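Side-chain contact in aminopeptidase N (Francisella tularensis subsp. tularensis, PDB 5DLL), which is a zinc-dependent M1-family aminopeptidase that releases N-terminal residues, preferably alanine, and probably helps degrade intracellular peptides: residues A[731-736]-A[741-746]. Sequence-based numbering, arbitrary orientation.
Sequences NEFYNR and DLVVNK
F733 reaches from helix 723-736 to V743 on helix 741-752, and the two make the closer of the two apolar pairs in this small, buried contact. The bond from CA to CB of F733 is directed toward the opposing helix; CG, anti to the backbone N (chi1 -166°), carries the ring out toward helix 741-752, and its CE1 and CZ atoms do the touching. CE1 lies 3.7 Å from V743 CG1, and CZ follows at 3.8 Å from the same methyl; the two side chains cross obliquely. The V743 carbonyl meets the ring edge in its plane, with O 3.9 Å from CE1. Only four residues separate the two segments, which belong to consecutive helices of the C-terminal, ARM-repeat-like helical domain of M1 aminopeptidases, away from the zinc site. One residue further along both helices, Y734 and V744 form a looser second pair: V744 CG1 sits near the plane of the tyrosine ring at its edge, 4.5 Å from CE1. Around F733, the ring stacks with F714 and meets W747 with nearly parallel planes, while F701 of helix 691-703 also touches it. V743 packs further against M707 and W737, and H769 meets the Y734 ring edge-to-face.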
loop_
_atom_site.group_PDB
_atom_site.type_symbol
_atom_site.label_atom_id
_atom_site.label_comp_id
_atom_site.label_asym_id
_atom_site.label_seq_id
_atom_site.Cartn_x
_atom_site.Cartn_y
_atom_site.Cartn_z
ATOM N N ASN A 731 29.542 -14.403 -6.749
ATOM C CA ASN A 731 30.698 -13.562 -7.077
ATOM C C ASN A 731 30.495 -12.777 -8.366
ATOM O O ASN A 731 30.705 -11.563 -8.396
ATOM C CB ASN A 731 31.965 -14.411 -7.212
ATOM C CG ASN A 731 32.319 -15.153 -5.937
ATOM O OD1 ASN A 731 31.843 -14.819 -4.848
ATOM N ND2 ASN A 731 33.160 -16.171 -6.068
ATOM N N GLU A 732 30.101 -13.490 -9.425
ATOM C CA GLU A 732 29.832 -12.889 -10.734
ATOM C C GLU A 732 28.809 -11.755 -10.624
ATOM O O GLU A 732 29.000 -10.695 -11.218
ATOM C CB GLU A 732 29.354 -13.948 -11.748
ATOM C CG GLU A 732 30.460 -14.851 -12.300
ATOM C CD GLU A 732 29.942 -16.071 -13.068
ATOM O OE1 GLU A 732 30.682 -17.075 -13.161
ATOM O OE2 GLU A 732 28.805 -16.042 -13.585
ATOM N N PHE A 733 27.744 -11.969 -9.852
ATOM C CA PHE A 733 26.728 -10.932 -9.632
ATOM C C PHE A 733 27.313 -9.734 -8.877
ATOM O O PHE A 733 27.043 -8.586 -9.230
ATOM C CB PHE A 733 25.526 -11.504 -8.871
ATOM C CG PHE A 733 24.298 -10.625 -8.898
ATOM C CD1 PHE A 733 24.158 -9.562 -8.016
ATOM C CD2 PHE A 733 23.265 -10.879 -9.791
ATOM C CE1 PHE A 733 23.021 -8.766 -8.035
ATOM C CE2 PHE A 733 22.128 -10.085 -9.813
ATOM C CZ PHE A 733 22.006 -9.028 -8.934
ATOM N N TYR A 734 28.116 -10.000 -7.847
ATOM C CA TYR A 734 28.716 -8.929 -7.053
ATOM C C TYR A 734 29.672 -8.095 -7.888
ATOM O O TYR A 734 29.617 -6.867 -7.844
ATOM C CB TYR A 734 29.453 -9.481 -5.830
ATOM C CG TYR A 734 29.850 -8.408 -4.830
ATOM C CD1 TYR A 734 28.883 -7.727 -4.091
ATOM C CD2 TYR A 734 31.190 -8.074 -4.621
ATOM C CE1 TYR A 734 29.235 -6.745 -3.175
ATOM C CE2 TYR A 734 31.553 -7.093 -3.705
ATOM C CZ TYR A 734 30.573 -6.430 -2.982
ATOM O OH TYR A 734 30.919 -5.453 -2.067
ATOM N N ASN A 735 30.539 -8.767 -8.645
ATOM C CA ASN A 735 31.511 -8.095 -9.522
ATOM C C ASN A 735 30.864 -7.048 -10.430
ATOM O O ASN A 735 31.412 -5.962 -10.625
ATOM C CB ASN A 735 32.262 -9.116 -10.392
ATOM C CG ASN A 735 33.219 -9.987 -9.593
ATOM O OD1 ASN A 735 33.760 -9.567 -8.567
ATOM N ND2 ASN A 735 33.438 -11.211 -10.068
ATOM N N ARG A 736 29.695 -7.385 -10.972
ATOM C CA ARG A 736 28.982 -6.503 -11.894
ATOM C C ARG A 736 28.339 -5.322 -11.177
ATOM O O ARG A 736 28.390 -4.193 -11.670
ATOM C CB ARG A 736 27.902 -7.285 -12.652
ATOM C CG ARG A 736 28.438 -8.409 -13.529
ATOM C CD ARG A 736 27.316 -9.170 -14.229
ATOM N NE ARG A 736 27.671 -10.562 -14.529
ATOM C CZ ARG A 736 27.014 -11.360 -15.374
ATOM N NH1 ARG A 736 25.951 -10.926 -16.047
ATOM N NH2 ARG A 736 27.432 -12.609 -15.559
ATOM N N ASP A 741 23.912 0.326 -5.104
ATOM C CA ASP A 741 23.475 -0.095 -3.765
ATOM C C ASP A 741 22.150 -0.848 -3.772
ATOM O O ASP A 741 22.027 -1.897 -3.134
ATOM C CB ASP A 741 23.352 1.113 -2.829
ATOM C CG ASP A 741 24.667 1.488 -2.194
ATOM O OD1 ASP A 741 25.256 0.627 -1.510
ATOM O OD2 ASP A 741 25.102 2.646 -2.372
ATOM N N LEU A 742 21.168 -0.311 -4.491
ATOM C CA LEU A 742 19.836 -0.922 -4.573
ATOM C C LEU A 742 19.931 -2.377 -5.023
ATOM O O LEU A 742 19.197 -3.235 -4.532
ATOM C CB LEU A 742 18.928 -0.139 -5.532
ATOM C CG LEU A 742 18.243 1.124 -4.992
ATOM C CD1 LEU A 742 19.242 2.188 -4.558
ATOM C CD2 LEU A 742 17.292 1.694 -6.035
ATOM N N VAL A 743 20.854 -2.642 -5.946
ATOM C CA VAL A 743 21.058 -3.974 -6.516
ATOM C C VAL A 743 21.838 -4.889 -5.564
ATOM O O VAL A 743 21.613 -6.103 -5.541
ATOM C CB VAL A 743 21.793 -3.879 -7.875
ATOM C CG1 VAL A 743 22.001 -5.260 -8.489
ATOM C CG2 VAL A 743 21.020 -2.974 -8.828
ATOM N N VAL A 744 22.754 -4.310 -4.787
ATOM C CA VAL A 744 23.493 -5.067 -3.768
ATOM C C VAL A 744 22.528 -5.585 -2.700
ATOM O O VAL A 744 22.693 -6.692 -2.196
ATOM C CB VAL A 744 24.607 -4.225 -3.095
ATOM C CG1 VAL A 744 25.276 -5.007 -1.972
ATOM C CG2 VAL A 744 25.654 -3.789 -4.111
ATOM N N ASN A 745 21.524 -4.783 -2.360
ATOM C CA ASN A 745 20.475 -5.218 -1.437
ATOM C C ASN A 745 19.787 -6.492 -1.926
ATOM O O ASN A 745 19.568 -7.426 -1.154
ATOM C CB ASN A 745 19.439 -4.104 -1.233
ATOM C CG ASN A 745 19.984 -2.936 -0.428
ATOM O OD1 ASN A 745 21.153 -2.925 -0.033
ATOM N ND2 ASN A 745 19.133 -1.944 -0.178
ATOM N N LYS A 746 19.471 -6.527 -3.218
ATOM C CA LYS A 746 18.866 -7.704 -3.836
ATOM C C LYS A 746 19.836 -8.889 -3.829
ATOM O O LYS A 746 19.422 -10.043 -3.710
ATOM C CB LYS A 746 18.419 -7.384 -5.264
ATOM C CG LYS A 746 17.383 -6.269 -5.344
ATOM C CD LYS A 746 16.765 -6.152 -6.728
ATOM C CE LYS A 746 15.633 -5.136 -6.736
ATOM N NZ LYS A 746 14.705 -5.341 -7.880
#